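Local coordinates for putative isohexenylglutaconyl-CoA hydratase (Pseudomonas aeruginosa, PDB 4ZU2), which probably hydrates isohexenylglutaconyl-CoA, a coenzyme A thioester of terpene breakdown, as a member of the enoyl-CoA hydratase/isomerase (crotonase) family, at residues 104-109 and 195-200; 124-129 and 183-188; 128-133 and 191-196. One frame throughout, in Å; residues are numbered along the deposited sequence.

Contact 1. Residues 104-109 and 195-200; sequences LLVALV and QRLEET
In the helix-on-sheet layer of the crotonase fold, V106 and L108 of strand 104-109 pack against L197 of helix 190-205. The short segments run antiparallel, at 176°, with their axes 10.2 Å apart, a separation bridged by aliphatic side chains. L197 does most of the touching, and its two methyls are shared between two strand residues. Its CG stands anti to the backbone N (chi1 173°), which carries the branch off the helix toward the strand; L197 CD1 then meets V106 CG1 at 3.7 Å, while L197 CD2 reaches L108 CD2 at 3.9 Å. The two strand side chains lie two residues apart and so emerge on the same face of the sheet, where L197 crosses each at a slant. One helical turn is nearly completed before T200 adds its methyl: CG2 lies 4.2 Å from V106 CG2 and 4.3 Å from L104 CD2, a looser fit. The hydroxyl of T200 is spent inside the helix, OG1 donating to R196 O at 3.0 Å. That carbonyl also accepts T200 N, and the two donors approach from opposite faces of its plane, so the hydroxyl of buried T200 is satisfied within the helix, and no hydrogen bond crosses to the strand. Strand 104-109 lies between strands 54-59 and 126-130; L197 also touches V56 on the first, and V106 and L108 both touch I128 on the second, while L104 meets L167 of the second subunit.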
ATOM      1  N   LEU A 104      -5.492 -18.949  10.178  1.00 23.01           N
ATOM      2  CA  LEU A 104      -4.522 -18.663   9.115  1.00 22.18           C
ATOM      3  C   LEU A 104      -4.965 -19.405   7.813  1.00 22.16           C
ATOM      4  O   LEU A 104      -5.253 -20.595   7.834  1.00 16.57           O
ATOM      5  CB  LEU A 104      -3.123 -19.126   9.523  1.00 20.79           C
ATOM      6  CG  LEU A 104      -1.959 -18.645   8.659  1.00 17.07           C
ATOM      7  CD1 LEU A 104      -1.536 -17.232   9.006  1.00 12.51           C
ATOM      8  CD2 LEU A 104      -0.732 -19.596   8.757  1.00 18.48           C
ATOM      9  N   LEU A 105      -5.035 -18.674   6.701  1.00 17.67           N
ATOM     10  CA  LEU A 105      -5.469 -19.210   5.430  1.00 19.66           C
ATOM     11  C   LEU A 105      -4.254 -19.170   4.540  1.00 20.35           C
ATOM     12  O   LEU A 105      -3.735 -18.090   4.242  1.00 19.60           O
ATOM     13  CB  LEU A 105      -6.581 -18.368   4.829  1.00 21.37           C
ATOM     14  CG  LEU A 105      -7.009 -18.752   3.398  1.00 28.33           C
ATOM     15  CD1 LEU A 105      -7.510 -20.212   3.271  1.00 24.27           C
ATOM     16  CD2 LEU A 105      -8.090 -17.828   2.884  1.00 25.99           C
ATOM     17  N   VAL A 106      -3.774 -20.344   4.161  1.00 24.05           N
ATOM     18  CA  VAL A 106      -2.618 -20.433   3.276  1.00 26.35           C
ATOM     19  C   VAL A 106      -3.094 -20.848   1.886  1.00 22.26           C
ATOM     20  O   VAL A 106      -3.799 -21.837   1.759  1.00 19.59           O
ATOM     21  CB  VAL A 106      -1.571 -21.454   3.796  1.00 22.71           C
ATOM     22  CG1 VAL A 106      -0.296 -21.425   2.924  1.00 18.45           C
ATOM     23  CG2 VAL A 106      -1.260 -21.174   5.247  1.00 27.07           C
ATOM     24  N   ALA A 107      -2.725 -20.087   0.856  1.00 23.19           N
ATOM     25  CA  ALA A 107      -3.018 -20.514  -0.501  1.00 27.88           C
ATOM     26  C   ALA A 107      -1.780 -21.064  -1.207  1.00 24.93           C
ATOM     27  O   ALA A 107      -0.788 -20.393  -1.318  1.00 22.75           O
ATOM     28  CB  ALA A 107      -3.671 -19.404  -1.330  1.00 24.11           C
ATOM     29  N   LEU A 108      -1.889 -22.290  -1.710  1.00 26.41           N
ATOM     30  CA  LEU A 108      -0.869 -22.885  -2.555  1.00 22.63           C
ATOM     31  C   LEU A 108      -1.346 -22.828  -4.011  1.00 21.88           C
ATOM     32  O   LEU A 108      -2.217 -23.605  -4.442  1.00 19.84           O
ATOM     33  CB  LEU A 108      -0.596 -24.319  -2.069  1.00 32.53           C
ATOM     34  CG  LEU A 108       0.765 -24.956  -2.393  1.00 38.80           C
ATOM     35  CD1 LEU A 108       1.891 -24.036  -2.000  1.00 45.67           C
ATOM     36  CD2 LEU A 108       0.919 -26.248  -1.663  1.00 36.31           C
ATOM     37  N   VAL A 109      -0.830 -21.862  -4.765  1.00 26.11           N
ATOM     38  CA  VAL A 109      -1.374 -21.578  -6.090  1.00 27.48           C
ATOM     39  C   VAL A 109      -0.449 -22.113  -7.217  1.00 29.72           C
ATOM     40  O   VAL A 109       0.726 -21.805  -7.284  1.00 25.71           O
ATOM     41  CB  VAL A 109      -1.717 -20.057  -6.257  1.00 35.23           C
ATOM     42  CG1 VAL A 109      -2.661 -19.570  -5.124  1.00 30.52           C
ATOM     43  CG2 VAL A 109      -0.489 -19.224  -6.278  1.00 36.12           C
ATOM     44  N   GLN A 195       7.740 -27.604   0.855  1.00 36.64           N
ATOM     45  CA  GLN A 195       8.603 -27.432   2.005  1.00 34.37           C
ATOM     46  C   GLN A 195       8.230 -26.112   2.578  1.00 32.48           C
ATOM     47  O   GLN A 195       8.017 -26.010   3.767  1.00 36.90           O
ATOM     48  CB  GLN A 195      10.113 -27.518   1.687  1.00 34.24           C
ATOM     49  CG  GLN A 195      10.747 -26.429   0.808  1.00 41.76           C
ATOM     50  CD  GLN A 195      11.283 -25.165   1.554  1.00 59.03           C
ATOM     51  OE1 GLN A 195      11.629 -25.217   2.735  1.00 61.91           O
ATOM     52  NE2 GLN A 195      11.373 -24.037   0.834  1.00 51.79           N
ATOM     53  N   ARG A 196       8.081 -25.119   1.712  1.00 29.47           N
ATOM     54  CA  ARG A 196       7.617 -23.806   2.137  1.00 27.49           C
ATOM     55  C   ARG A 196       6.309 -23.902   2.889  1.00 25.60           C
ATOM     56  O   ARG A 196       6.108 -23.196   3.866  1.00 28.20           O
ATOM     57  CB  ARG A 196       7.446 -22.860   0.963  1.00 27.43           C
ATOM     58  CG  ARG A 196       6.995 -21.481   1.400  1.00 33.99           C
ATOM     59  CD  ARG A 196       8.107 -20.783   2.165  1.00 32.45           C
ATOM     60  NE  ARG A 196       9.248 -20.540   1.294  1.00 34.52           N
ATOM     61  CZ  ARG A 196      10.418 -20.036   1.693  1.00 47.16           C
ATOM     62  NH1 ARG A 196      10.628 -19.709   2.976  1.00 44.89           N
ATOM     63  NH2 ARG A 196      11.382 -19.835   0.800  1.00 50.77           N
ATOM     64  N   LEU A 197       5.419 -24.760   2.428  1.00 30.01           N
ATOM     65  CA  LEU A 197       4.115 -24.872   3.064  1.00 37.04           C
ATOM     66  C   LEU A 197       4.271 -25.389   4.474  1.00 40.30           C
ATOM     67  O   LEU A 197       3.727 -24.815   5.416  1.00 39.52           O
ATOM     68  CB  LEU A 197       3.183 -25.798   2.300  1.00 29.69           C
ATOM     69  CG  LEU A 197       1.834 -26.104   2.977  1.00 33.78           C
ATOM     70  CD1 LEU A 197       1.049 -24.830   3.210  1.00 37.94           C
ATOM     71  CD2 LEU A 197       0.990 -27.075   2.135  1.00 32.70           C
ATOM     72  N   GLU A 198       4.976 -26.507   4.611  1.00 37.87           N
ATOM     73  CA  GLU A 198       5.188 -27.083   5.920  1.00 38.83           C
ATOM     74  C   GLU A 198       6.058 -26.148   6.809  1.00 23.70           C
ATOM     75  O   GLU A 198       5.952 -26.180   8.030  1.00 28.56           O
ATOM     76  CB  GLU A 198       5.791 -28.490   5.799  1.00 40.30           C
ATOM     77  CG  GLU A 198       6.155 -29.102   7.149  1.00 44.29           C
ATOM     78  CD  GLU A 198       5.012 -29.032   8.176  1.00 48.78           C
ATOM     79  OE1 GLU A 198       3.902 -29.540   7.861  1.00 46.33           O
ATOM     80  OE2 GLU A 198       5.233 -28.466   9.296  1.00 50.60           O
ATOM     81  N   GLU A 199       6.931 -25.341   6.214  1.00 21.81           N
ATOM     82  CA  GLU A 199       7.689 -24.387   7.014  1.00 33.28           C
ATOM     83  C   GLU A 199       6.707 -23.389   7.651  1.00 34.44           C
ATOM     84  O   GLU A 199       6.661 -23.238   8.877  1.00 31.94           O
ATOM     85  CB  GLU A 199       8.715 -23.669   6.172  1.00 40.42           C
ATOM     86  CG  GLU A 199       9.526 -22.675   6.956  1.00 55.81           C
ATOM     87  CD  GLU A 199      10.154 -23.270   8.216  1.00 66.69           C
ATOM     88  OE1 GLU A 199      10.516 -24.480   8.194  1.00 70.50           O
ATOM     89  OE2 GLU A 199      10.289 -22.520   9.221  1.00 64.43           O
ATOM     90  N   THR A 200       5.888 -22.773   6.794  1.00 33.57           N
ATOM     91  CA  THR A 200       4.842 -21.825   7.191  1.00 28.13           C
ATOM     92  C   THR A 200       3.991 -22.427   8.295  1.00 26.84           C
ATOM     93  O   THR A 200       3.727 -21.799   9.303  1.00 29.38           O
ATOM     94  CB  THR A 200       3.934 -21.506   6.013  1.00 26.35           C
ATOM     95  OG1 THR A 200       4.688 -20.841   4.985  1.00 21.70           O
ATOM     96  CG2 THR A 200       2.735 -20.632   6.433  1.00 30.70           C
TER

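Contact 2. Residues 124-129 and 183-188; sequences SDVAIA and VHFCEA
A127 O takes two backbone donors, H184 N at 2.9 Å and F185 N at 3.2 Å. H184 answers through its side chain: CG lies anti to the carbonyl carbon, beside the backbone N (chi1 -64°), where the ring begins its reach, and H184 ND1 accepts A127 N at 3.2 Å, nearly straight at 168° and close to the ring plane. Both polar backbone atoms of A127 are thus held by residues 183-188. This is consistent with the imidazole proton being on NE2, which bonds to T160 O of the second subunit, so bonds at both ring nitrogens hold the imidazole's rotation. Beyond this irregular start the strands settle into parallel pairing: A129 N donates to F185 O, and E187 N reaches A129 O at 3.0 Å. A127 CB packs against V183 CB at 3.7 Å. On the I128 face, the F185 ring presents an edge to both neighbours, with CD2 3.6 Å from I128 CG1 and CE2 3.8 Å from V126 CG1. D125, at the start of the segment, pairs through OD1 with R163 of the second subunit and through OD2 with K216. Strand 185-187, outermost in this chain's six-stranded sheet, is added in parallel beside strand 126-130, the arrangement of the beta-beta-alpha spiral core of the crotonase fold, here with the subunit interface at the strands' N-terminal ends.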
ATOM      1  N   SER A 124      -5.850 -14.528   1.105  1.00 12.57           N
ATOM      2  CA  SER A 124      -5.074 -15.423   1.957  1.00 15.33           C
ATOM      3  C   SER A 124      -4.144 -14.613   2.909  1.00 13.89           C
ATOM      4  O   SER A 124      -3.681 -13.511   2.562  1.00 14.03           O
ATOM      5  CB  SER A 124      -4.256 -16.390   1.086  1.00 14.23           C
ATOM      6  OG  SER A 124      -3.352 -15.682   0.260  1.00 14.92           O
ATOM      7  N   ASP A 125      -3.872 -15.159   4.090  1.00 18.19           N
ATOM      8  CA  ASP A 125      -2.796 -14.635   4.958  1.00 17.52           C
ATOM      9  C   ASP A 125      -1.395 -14.976   4.404  1.00 25.85           C
ATOM     10  O   ASP A 125      -0.474 -14.198   4.523  1.00 25.41           O
ATOM     11  CB  ASP A 125      -2.912 -15.166   6.380  1.00 21.36           C
ATOM     12  CG  ASP A 125      -4.237 -14.845   7.020  1.00 20.73           C
ATOM     13  OD1 ASP A 125      -4.618 -13.657   7.000  1.00 22.19           O
ATOM     14  OD2 ASP A 125      -4.887 -15.774   7.534  1.00 20.78           O
ATOM     15  N   VAL A 126      -1.274 -16.129   3.772  1.00 26.39           N
ATOM     16  CA  VAL A 126      -0.044 -16.553   3.128  1.00 24.68           C
ATOM     17  C   VAL A 126      -0.347 -17.266   1.784  1.00 15.77           C
ATOM     18  O   VAL A 126      -1.097 -18.248   1.713  1.00 17.31           O
ATOM     19  CB  VAL A 126       0.797 -17.464   4.088  1.00 35.00           C
ATOM     20  CG1 VAL A 126       2.211 -17.749   3.517  1.00 40.04           C
ATOM     21  CG2 VAL A 126       0.923 -16.817   5.442  1.00 32.02           C
ATOM     22  N   ALA A 127       0.197 -16.714   0.715  1.00 16.13           N
ATOM     23  CA  ALA A 127       0.143 -17.318  -0.626  1.00 22.05           C
ATOM     24  C   ALA A 127       1.550 -17.768  -1.069  1.00 27.28           C
ATOM     25  O   ALA A 127       2.535 -16.992  -1.013  1.00 31.07           O
ATOM     26  CB  ALA A 127      -0.380 -16.348  -1.595  1.00 15.29           C
ATOM     27  N   ILE A 128       1.630 -19.030  -1.469  1.00 27.98           N
ATOM     28  CA  ILE A 128       2.846 -19.637  -1.999  1.00 21.52           C
ATOM     29  C   ILE A 128       2.538 -20.073  -3.445  1.00 22.97           C
ATOM     30  O   ILE A 128       1.686 -20.919  -3.656  1.00 26.10           O
ATOM     31  CB  ILE A 128       3.235 -20.874  -1.153  1.00 26.03           C
ATOM     32  CG1 ILE A 128       3.462 -20.499   0.329  1.00 22.07           C
ATOM     33  CG2 ILE A 128       4.482 -21.544  -1.714  1.00 24.44           C
ATOM     34  CD1 ILE A 128       3.103 -21.576   1.321  1.00 19.65           C
ATOM     35  N   ALA A 129       3.219 -19.505  -4.436  1.00 19.33           N
ATOM     36  CA  ALA A 129       2.914 -19.818  -5.840  1.00 21.97           C
ATOM     37  C   ALA A 129       4.032 -20.599  -6.504  1.00 29.07           C
ATOM     38  O   ALA A 129       5.213 -20.475  -6.134  1.00 26.64           O
ATOM     39  CB  ALA A 129       2.663 -18.562  -6.618  1.00 22.28           C
ATOM     40  N   VAL A 183       1.686 -12.428  -3.866  1.00 24.47           N
ATOM     41  CA  VAL A 183       1.939 -13.628  -3.081  1.00 20.20           C
ATOM     42  C   VAL A 183       3.219 -13.385  -2.265  1.00 17.90           C
ATOM     43  O   VAL A 183       3.989 -12.438  -2.549  1.00 17.94           O
ATOM     44  CB  VAL A 183       2.078 -14.864  -4.005  1.00 28.53           C
ATOM     45  CG1 VAL A 183       0.823 -15.013  -4.897  1.00 23.27           C
ATOM     46  CG2 VAL A 183       3.377 -14.771  -4.865  1.00 29.08           C
ATOM     47  N   HIS A 184       3.427 -14.224  -1.256  1.00 23.48           N
ATOM     48  CA  HIS A 184       4.507 -14.057  -0.279  1.00 21.74           C
ATOM     49  C   HIS A 184       5.762 -14.879  -0.589  1.00 25.80           C
ATOM     50  O   HIS A 184       6.834 -14.525  -0.140  1.00 26.10           O
ATOM     51  CB  HIS A 184       4.008 -14.463   1.104  1.00 29.19           C
ATOM     52  CG  HIS A 184       2.902 -13.608   1.645  1.00 32.05           C
ATOM     53  ND1 HIS A 184       1.577 -13.940   1.508  1.00 24.94           N
ATOM     54  CD2 HIS A 184       2.937 -12.448   2.349  1.00 33.74           C
ATOM     55  CE1 HIS A 184       0.833 -13.013   2.092  1.00 33.25           C
ATOM     56  NE2 HIS A 184       1.632 -12.106   2.617  1.00 34.71           N
ATOM     57  N   PHE A 185       5.611 -15.989  -1.316  1.00 25.85           N
ATOM     58  CA  PHE A 185       6.720 -16.828  -1.753  1.00 25.84           C
ATOM     59  C   PHE A 185       6.472 -17.369  -3.178  1.00 36.66           C
ATOM     60  O   PHE A 185       5.332 -17.726  -3.541  1.00 27.57           O
ATOM     61  CB  PHE A 185       6.840 -18.058  -0.840  1.00 29.87           C
ATOM     62  CG  PHE A 185       6.918 -17.740   0.645  1.00 33.95           C
ATOM     63  CD1 PHE A 185       8.089 -17.227   1.209  1.00 36.28           C
ATOM     64  CD2 PHE A 185       5.841 -18.002   1.480  1.00 28.97           C
ATOM     65  CE1 PHE A 185       8.160 -16.954   2.576  1.00 35.34           C
ATOM     66  CE2 PHE A 185       5.909 -17.739   2.830  1.00 29.97           C
ATOM     67  CZ  PHE A 185       7.070 -17.211   3.384  1.00 31.55           C
ATOM     68  N   CYS A 186       7.553 -17.488  -3.949  1.00 44.52           N
ATOM     69  CA  CYS A 186       7.541 -18.162  -5.246  1.00 44.13           C
ATOM     70  C   CYS A 186       8.567 -19.293  -5.209  1.00 44.97           C
ATOM     71  O   CYS A 186       9.745 -19.032  -4.985  1.00 46.25           O
ATOM     72  CB  CYS A 186       7.910 -17.163  -6.349  1.00 42.52           C
ATOM     73  SG  CYS A 186       7.783 -17.781  -8.049  1.00 40.23           S
ATOM     74  N   GLU A 187       8.118 -20.539  -5.373  1.00 45.93           N
ATOM     75  CA  GLU A 187       9.017 -21.704  -5.459  1.00 46.06           C
ATOM     76  C   GLU A 187       9.029 -22.313  -6.867  1.00 49.45           C
ATOM     77  O   GLU A 187       8.029 -22.298  -7.565  1.00 47.38           O
ATOM     78  CB  GLU A 187       8.621 -22.784  -4.457  1.00 46.43           C
ATOM     79  CG  GLU A 187       8.328 -22.251  -3.084  1.00 51.74           C
ATOM     80  CD  GLU A 187       9.520 -21.523  -2.479  1.00 53.49           C
ATOM     81  OE1 GLU A 187      10.585 -22.157  -2.303  1.00 58.08           O
ATOM     82  OE2 GLU A 187       9.402 -20.310  -2.201  1.00 52.57           O
ATOM     83  N   ALA A 188      10.172 -22.855  -7.270  1.00 54.06           N
ATOM     84  CA  ALA A 188      10.366 -23.332  -8.640  1.00 56.41           C
ATOM     85  C   ALA A 188       9.914 -24.775  -8.873  1.00 56.96           C
ATOM     86  O   ALA A 188       9.774 -25.201 -10.023  1.00 57.48           O
ATOM     87  CB  ALA A 188      11.837 -23.176  -9.040  1.00 58.97           C
TER

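Contact 3. Residues 128-133 and 191-196; sequences IAAADA and DALEQR
The first torsions of R196 and L193 bring helix 190-205 against I128. In R196, CG stands anti to the backbone N (chi1 -179°), which sets this methylene against the isoleucine; bends at chi2 and chi3 then turn CD and NE off this line, and the guanidinium lies away from the isoleucine. In L193, chi1 of -141° lies well off a staggered value and swings CG toward the strand. R196 CG consequently lies 3.8 Å from I128 CG1 and 3.9 Å from I128 CD1, crossing the isoleucine at a slant, while L193 CD1 touches I128 CG2 at 3.9 Å as the two side chains slide past each other in opposite directions. L193 CD1 also presses on the strand backbone, 3.2 Å from A129 O and 3.6 Å from A130 N, the tightest approach of the contact. L193 CD2 is 4.3 Å from A130 CB. Just beyond, the strand ends in a type I turn from A130 to A133, closed by A133 N to A130 O at 2.9 Å. A129 O, already bonded within the sheet, meets only a methyl from the helix segment. No hydrogen bond links strand and helix directly: this is an apolar helix-on-sheet contact, made by the L193 methyls and by the R196 methylene CG, while the charged end of R196 turns from the strand to a long, weak ion pair with E187.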
ATOM      1  N   ILE A 128       1.630 -19.030  -1.469  1.00 27.98           N
ATOM      2  CA  ILE A 128       2.846 -19.637  -1.999  1.00 21.52           C
ATOM      3  C   ILE A 128       2.538 -20.073  -3.445  1.00 22.97           C
ATOM      4  O   ILE A 128       1.686 -20.919  -3.656  1.00 26.10           O
ATOM      5  CB  ILE A 128       3.235 -20.874  -1.153  1.00 26.03           C
ATOM      6  CG1 ILE A 128       3.462 -20.499   0.329  1.00 22.07           C
ATOM      7  CG2 ILE A 128       4.482 -21.544  -1.714  1.00 24.44           C
ATOM      8  CD1 ILE A 128       3.103 -21.576   1.321  1.00 19.65           C
ATOM      9  N   ALA A 129       3.219 -19.505  -4.436  1.00 19.33           N
ATOM     10  CA  ALA A 129       2.914 -19.818  -5.840  1.00 21.97           C
ATOM     11  C   ALA A 129       4.032 -20.599  -6.504  1.00 29.07           C
ATOM     12  O   ALA A 129       5.213 -20.475  -6.134  1.00 26.64           O
ATOM     13  CB  ALA A 129       2.663 -18.562  -6.618  1.00 22.28           C
ATOM     14  N   ALA A 130       3.637 -21.414  -7.480  1.00 28.27           N
ATOM     15  CA  ALA A 130       4.565 -22.040  -8.420  1.00 24.89           C
ATOM     16  C   ALA A 130       5.031 -20.973  -9.413  1.00 28.69           C
ATOM     17  O   ALA A 130       4.218 -20.203  -9.904  1.00 27.89           O
ATOM     18  CB  ALA A 130       3.844 -23.128  -9.144  1.00 27.20           C
ATOM     19  N   ALA A 131       6.326 -20.911  -9.714  1.00 25.80           N
ATOM     20  CA  ALA A 131       6.847 -19.910 -10.648  1.00 25.39           C
ATOM     21  C   ALA A 131       6.148 -19.906 -11.985  1.00 30.28           C
ATOM     22  O   ALA A 131       6.115 -18.877 -12.651  1.00 36.63           O
ATOM     23  CB  ALA A 131       8.357 -20.131 -10.888  1.00 33.42           C
ATOM     24  N   ASP A 132       5.645 -21.060 -12.412  1.00 32.43           N
ATOM     25  CA  ASP A 132       4.990 -21.154 -13.714  1.00 41.22           C
ATOM     26  C   ASP A 132       3.451 -20.978 -13.606  1.00 32.00           C
ATOM     27  O   ASP A 132       2.708 -21.288 -14.542  1.00 30.79           O
ATOM     28  CB  ASP A 132       5.365 -22.486 -14.400  1.00 46.48           C
ATOM     29  CG  ASP A 132       5.018 -23.710 -13.550  1.00 52.83           C
ATOM     30  OD1 ASP A 132       4.371 -23.517 -12.498  1.00 59.53           O
ATOM     31  OD2 ASP A 132       5.383 -24.860 -13.923  1.00 49.59           O
ATOM     32  N   ALA A 133       2.973 -20.507 -12.457  1.00 29.00           N
ATOM     33  CA  ALA A 133       1.557 -20.205 -12.295  1.00 24.83           C
ATOM     34  C   ALA A 133       1.241 -19.048 -13.217  1.00 26.30           C
ATOM     35  O   ALA A 133       2.118 -18.238 -13.473  1.00 26.43           O
ATOM     36  CB  ALA A 133       1.238 -19.880 -10.842  1.00 22.53           C
ATOM     37  N   ASP A 191       8.543 -29.896  -4.588  1.00 58.94           N
ATOM     38  CA  ASP A 191       9.137 -30.257  -3.310  1.00 58.38           C
ATOM     39  C   ASP A 191       9.421 -28.969  -2.546  1.00 49.19           C
ATOM     40  O   ASP A 191       9.315 -28.925  -1.324  1.00 44.44           O
ATOM     41  CB  ASP A 191      10.430 -31.047  -3.499  1.00 62.93           C
ATOM     42  CG  ASP A 191      10.229 -32.320  -4.287  1.00 64.65           C
ATOM     43  OD1 ASP A 191       9.103 -32.882  -4.259  1.00 60.94           O
ATOM     44  OD2 ASP A 191      11.218 -32.752  -4.928  1.00 66.11           O
ATOM     45  N   ALA A 192       9.792 -27.933  -3.296  1.00 44.51           N
ATOM     46  CA  ALA A 192      10.088 -26.621  -2.748  1.00 39.92           C
ATOM     47  C   ALA A 192       8.775 -25.967  -2.315  1.00 41.74           C
ATOM     48  O   ALA A 192       8.705 -25.293  -1.306  1.00 35.79           O
ATOM     49  CB  ALA A 192      10.771 -25.769  -3.805  1.00 30.99           C
ATOM     50  N   LEU A 193       7.734 -26.165  -3.115  1.00 44.43           N
ATOM     51  CA  LEU A 193       6.453 -25.553  -2.842  1.00 41.94           C
ATOM     52  C   LEU A 193       5.951 -26.129  -1.552  1.00 38.45           C
ATOM     53  O   LEU A 193       5.402 -25.412  -0.721  1.00 33.78           O
ATOM     54  CB  LEU A 193       5.468 -25.841  -3.975  1.00 45.84           C
ATOM     55  CG  LEU A 193       4.527 -24.697  -4.392  1.00 47.64           C
ATOM     56  CD1 LEU A 193       5.263 -23.518  -4.996  1.00 45.94           C
ATOM     57  CD2 LEU A 193       3.461 -25.207  -5.354  1.00 50.21           C
ATOM     58  N   GLU A 194       6.173 -27.433  -1.389  1.00 40.82           N
ATOM     59  CA  GLU A 194       5.662 -28.184  -0.244  1.00 39.38           C
ATOM     60  C   GLU A 194       6.465 -27.938   1.017  1.00 36.23           C
ATOM     61  O   GLU A 194       5.960 -28.140   2.118  1.00 29.05           O
ATOM     62  CB  GLU A 194       5.709 -29.686  -0.515  1.00 43.35           C
ATOM     63  CG  GLU A 194       4.615 -30.220  -1.393  1.00 46.46           C
ATOM     64  CD  GLU A 194       3.252 -30.063  -0.793  1.00 44.78           C
ATOM     65  OE1 GLU A 194       3.039 -30.520   0.347  1.00 48.15           O
ATOM     66  OE2 GLU A 194       2.389 -29.474  -1.470  1.00 42.09           O
ATOM     67  N   GLN A 195       7.740 -27.604   0.855  1.00 36.64           N
ATOM     68  CA  GLN A 195       8.603 -27.432   2.005  1.00 34.37           C
ATOM     69  C   GLN A 195       8.230 -26.112   2.578  1.00 32.48           C
ATOM     70  O   GLN A 195       8.017 -26.010   3.767  1.00 36.90           O
ATOM     71  CB  GLN A 195      10.113 -27.518   1.687  1.00 34.24           C
ATOM     72  CG  GLN A 195      10.747 -26.429   0.808  1.00 41.76           C
ATOM     73  CD  GLN A 195      11.283 -25.165   1.554  1.00 59.03           C
ATOM     74  OE1 GLN A 195      11.629 -25.217   2.735  1.00 61.91           O
ATOM     75  NE2 GLN A 195      11.373 -24.037   0.834  1.00 51.79           N
ATOM     76  N   ARG A 196       8.081 -25.119   1.712  1.00 29.47           N
ATOM     77  CA  ARG A 196       7.617 -23.806   2.137  1.00 27.49           C
ATOM     78  C   ARG A 196       6.309 -23.902   2.889  1.00 25.60           C
ATOM     79  O   ARG A 196       6.108 -23.196   3.866  1.00 28.20           O
ATOM     80  CB  ARG A 196       7.446 -22.860   0.963  1.00 27.43           C
ATOM     81  CG  ARG A 196       6.995 -21.481   1.400  1.00 33.99           C
ATOM     82  CD  ARG A 196       8.107 -20.783   2.165  1.00 32.45           C
ATOM     83  NE  ARG A 196       9.248 -20.540   1.294  1.00 34.52           N
ATOM     84  CZ  ARG A 196      10.418 -20.036   1.693  1.00 47.16           C
ATOM     85  NH1 ARG A 196      10.628 -19.709   2.976  1.00 44.89           N
ATOM     86  NH2 ARG A 196      11.382 -19.835   0.800  1.00 50.77           N
TER

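How the contacts relate
All three contacts join at strand 126-130, directly or through its neighbour 104-109, and their centres lie 7 to 9 Å apart. Contacts 1 and 2 are stitched by sheet bonds, probably including A107 O to I128 N at 2.8 Å. Contacts 1 and 3 use overlapping turns of helix 190-205, sharing Q195 and R196; contact 3 takes up I128 where contact 2 leaves it, on the face shared with F185. Because strand 185-187 runs into that helix, E187 bridges contacts 2 and 3, with CB 3.5 Å from L193 CD1 and O probably hydrogen-bonded to A131 N at 3.1 Å. In contact 2 five residues reach the second subunit, in contact 1 only L104; contact 3 touches no other chain.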